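Peptidase M42 (Thaumarchaeota archaeon SCGC AB-539-E09, PDB 5DS0) probably acts as a cobalt-containing aminopeptidase of the M42 (TET) family, removing residues from the N-termini of peptides within a twelve-subunit assembly. Local coordinates at residues Q99-R104 with H325-L330. Sequence-based numbering, arbitrary orientation.
Sequences QRVVVR and HSHVGL. With CO (cobalt (II) ion), chain U.
The CA atoms nearest each other are those of Gln-99 and His-327, 7.7 Å apart, where the start of strand 100-105 in the six-stranded barrel meets the loop leading into strand 329-332 of the large mixed sheet. The imidazole of His-327 spans the gap. Its NE2 donates a hydrogen bond to the backbone O of Arg-100, 2.9 Å away; the acceptor lies in the ring plane, but the N-H is bent to 132° and comes from above the carbonyl plane. Histidine suits this place by offering an edge N-H to the carbonyl and a flat face to Gln-99, whose CB makes a CH-pi contact 3.6 Å from the ring centroid. A bend at chi2 (-83°) stacks the glutamine amide on the same ring, tilted by 25°. Its OE1 sits off-centre above the CG-CD2 side. Glutamine is both flat and polar; its NE2 makes weak hydrogen bonds with Val-95 O and with carbonyls of a second subunit. Short, branched Val-101 fits beside the ring edge, CG1 4.0 Å from NE2 of His-327. A leucine in place of His-327 would probably leave the Arg-100 carbonyl without this donor and the Gln-99 amide without its flat partner. Bond and stack together fix the ring's rotation between barrel and loop, two residues after His-325, which binds cobalt with Asp-180 and Glu-215.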
ATOM      1  N   GLN C  99       3.141  33.135   6.322  1.00 30.94           N
ATOM      2  CA  GLN C  99       3.543  34.309   5.552  1.00 31.48           C
ATOM      3  C   GLN C  99       2.608  35.499   5.743  1.00 31.33           C
ATOM      4  O   GLN C  99       1.419  35.323   5.926  1.00 30.52           O
ATOM      5  CB  GLN C  99       3.609  33.968   4.073  1.00 31.54           C
ATOM      6  CG  GLN C  99       4.651  32.922   3.719  1.00 31.95           C
ATOM      7  CD  GLN C  99       6.050  33.481   3.555  1.00 32.32           C
ATOM      8  OE1 GLN C  99       6.289  34.684   3.685  1.00 32.82           O
ATOM      9  NE2 GLN C  99       6.984  32.603   3.259  1.00 32.66           N
ATOM     10  N   ARG C 100       3.173  36.705   5.708  1.00 31.73           N
ATOM     11  CA  ARG C 100       2.400  37.920   5.893  1.00 31.88           C
ATOM     12  C   ARG C 100       1.789  38.338   4.583  1.00 32.24           C
ATOM     13  O   ARG C 100       2.440  38.325   3.540  1.00 32.03           O
ATOM     14  CB  ARG C 100       3.276  39.054   6.375  1.00 32.46           C
ATOM     15  CG  ARG C 100       3.937  38.833   7.724  1.00 33.40           C
ATOM     16  CD  ARG C 100       5.187  39.673   7.772  1.00 34.25           C
ATOM     17  NE  ARG C 100       5.844  39.733   9.072  1.00 35.91           N
ATOM     18  CZ  ARG C 100       5.633  40.673   9.996  1.00 36.55           C
ATOM     19  NH1 ARG C 100       4.705  41.599   9.805  1.00 37.21           N
ATOM     20  NH2 ARG C 100       6.333  40.666  11.129  1.00 36.79           N
ATOM     21  N   VAL C 101       0.534  38.747   4.645  1.00 32.89           N
ATOM     22  CA  VAL C 101      -0.157  39.252   3.485  1.00 33.01           C
ATOM     23  C   VAL C 101      -0.841  40.532   3.865  1.00 33.42           C
ATOM     24  O   VAL C 101      -0.949  40.869   5.042  1.00 33.74           O
ATOM     25  CB  VAL C 101      -1.210  38.255   2.961  1.00 33.43           C
ATOM     26  CG1 VAL C 101      -0.536  36.988   2.438  1.00 33.45           C
ATOM     27  CG2 VAL C 101      -2.245  37.913   4.031  1.00 33.24           C
ATOM     28  N   VAL C 102      -1.315  41.240   2.853  1.00 33.78           N
ATOM     29  CA  VAL C 102      -2.109  42.430   3.075  1.00 34.67           C
ATOM     30  C   VAL C 102      -3.290  42.452   2.099  1.00 34.91           C
ATOM     31  O   VAL C 102      -3.139  42.212   0.902  1.00 34.16           O
ATOM     32  CB  VAL C 102      -1.247  43.721   3.021  1.00 35.16           C
ATOM     33  CG1 VAL C 102      -0.328  43.738   1.821  1.00 35.10           C
ATOM     34  CG2 VAL C 102      -2.122  44.953   3.002  1.00 35.84           C
ATOM     35  N   VAL C 103      -4.455  42.764   2.651  1.00 35.43           N
ATOM     36  CA  VAL C 103      -5.708  42.761   1.939  1.00 36.31           C
ATOM     37  C   VAL C 103      -6.107  44.193   1.704  1.00 37.60           C
ATOM     38  O   VAL C 103      -6.038  45.001   2.626  1.00 38.54           O
ATOM     39  CB  VAL C 103      -6.808  42.141   2.811  1.00 36.43           C
ATOM     40  CG1 VAL C 103      -8.102  42.018   2.034  1.00 36.99           C
ATOM     41  CG2 VAL C 103      -6.386  40.781   3.330  1.00 36.10           C
ATOM     42  N   ARG C 104      -6.545  44.516   0.497  1.00 38.89           N
ATOM     43  CA  ARG C 104      -7.027  45.868   0.231  1.00 41.17           C
ATOM     44  C   ARG C 104      -8.541  45.931   0.315  1.00 42.17           C
ATOM     45  O   ARG C 104      -9.239  45.383  -0.535  1.00 43.28           O
ATOM     46  CB  ARG C 104      -6.561  46.385  -1.125  1.00 41.74           C
ATOM     47  CG  ARG C 104      -6.831  47.869  -1.292  1.00 42.94           C
ATOM     48  CD  ARG C 104      -6.322  48.398  -2.618  1.00 43.41           C
ATOM     49  NE  ARG C 104      -7.041  47.789  -3.737  1.00 43.82           N
ATOM     50  CZ  ARG C 104      -6.638  47.822  -5.005  1.00 43.77           C
ATOM     51  NH1 ARG C 104      -5.517  48.447  -5.342  1.00 43.88           N
ATOM     52  NH2 ARG C 104      -7.365  47.224  -5.942  1.00 44.13           N
ATOM     53  N   HIS C 325       7.224  33.561  -7.899  1.00 33.52           N
ATOM     54  CA  HIS C 325       5.942  33.072  -7.418  1.00 34.22           C
ATOM     55  C   HIS C 325       6.009  32.718  -5.922  1.00 34.64           C
ATOM     56  O   HIS C 325       5.470  31.706  -5.473  1.00 36.03           O
ATOM     57  CB  HIS C 325       5.484  31.867  -8.247  1.00 35.18           C
ATOM     58  CG  HIS C 325       5.031  32.220  -9.632  1.00 35.02           C
ATOM     59  ND1 HIS C 325       3.982  31.575 -10.250  1.00 36.17           N
ATOM     60  CD2 HIS C 325       5.474  33.150 -10.516  1.00 33.58           C
ATOM     61  CE1 HIS C 325       3.804  32.085 -11.455  1.00 35.80           C
ATOM     62  NE2 HIS C 325       4.684  33.053 -11.635  1.00 34.01           N
ATOM     63  N   SER C 326       6.685  33.571  -5.164  1.00 34.10           N
ATOM     64  CA  SER C 326       6.796  33.424  -3.726  1.00 34.34           C
ATOM     65  C   SER C 326       6.921  34.821  -3.100  1.00 32.33           C
ATOM     66  O   SER C 326       7.025  35.804  -3.805  1.00 31.41           O
ATOM     67  CB  SER C 326       7.983  32.500  -3.371  1.00 35.58           C
ATOM     68  OG  SER C 326       9.195  33.203  -3.115  1.00 35.96           O
ATOM     69  N   HIS C 327       6.904  34.906  -1.779  1.00 31.66           N
ATOM     70  CA  HIS C 327       6.941  36.212  -1.118  1.00 30.54           C
ATOM     71  C   HIS C 327       8.189  37.015  -1.417  1.00 29.20           C
ATOM     72  O   HIS C 327       8.140  38.239  -1.476  1.00 29.27           O
ATOM     73  CB  HIS C 327       6.786  36.073   0.402  1.00 30.80           C
ATOM     74  CG  HIS C 327       5.367  35.992   0.841  1.00 31.63           C
ATOM     75  ND1 HIS C 327       4.525  34.977   0.442  1.00 32.69           N
ATOM     76  CD2 HIS C 327       4.629  36.807   1.626  1.00 32.11           C
ATOM     77  CE1 HIS C 327       3.328  35.173   0.961  1.00 33.44           C
ATOM     78  NE2 HIS C 327       3.367  36.273   1.692  1.00 33.27           N
ATOM     79  N   VAL C 328       9.315  36.347  -1.570  1.00 28.36           N
ATOM     80  CA  VAL C 328      10.559  37.063  -1.727  1.00 27.70           C
ATOM     81  C   VAL C 328      11.485  36.339  -2.683  1.00 27.26           C
ATOM     82  O   VAL C 328      11.693  35.137  -2.589  1.00 27.29           O
ATOM     83  CB  VAL C 328      11.209  37.353  -0.344  1.00 27.86           C
ATOM     84  CG1 VAL C 328      11.376  36.091   0.474  1.00 28.34           C
ATOM     85  CG2 VAL C 328      12.542  38.064  -0.498  1.00 27.78           C
ATOM     86  N   GLY C 329      12.042  37.101  -3.612  1.00 27.29           N
ATOM     87  CA  GLY C 329      12.921  36.558  -4.639  1.00 27.74           C
ATOM     88  C   GLY C 329      14.171  37.391  -4.725  1.00 27.86           C
ATOM     89  O   GLY C 329      14.258  38.423  -4.091  1.00 27.25           O
ATOM     90  N   LEU C 330      15.137  36.939  -5.525  1.00 28.93           N
ATOM     91  CA  LEU C 330      16.391  37.675  -5.713  1.00 29.73           C
ATOM     92  C   LEU C 330      16.723  37.763  -7.183  1.00 30.06           C
ATOM     93  O   LEU C 330      16.524  36.805  -7.911  1.00 29.75           O
ATOM     94  CB  LEU C 330      17.530  36.953  -5.015  1.00 30.19           C
ATOM     95  CG  LEU C 330      17.335  36.702  -3.526  1.00 30.53           C
ATOM     96  CD1 LEU C 330      18.365  35.712  -3.024  1.00 31.27           C
ATOM     97  CD2 LEU C 330      17.436  38.008  -2.761  1.00 30.80           C
TER
HETATM   98 CO    CO U 402       4.909  34.322 -13.349  1.00 29.98          CO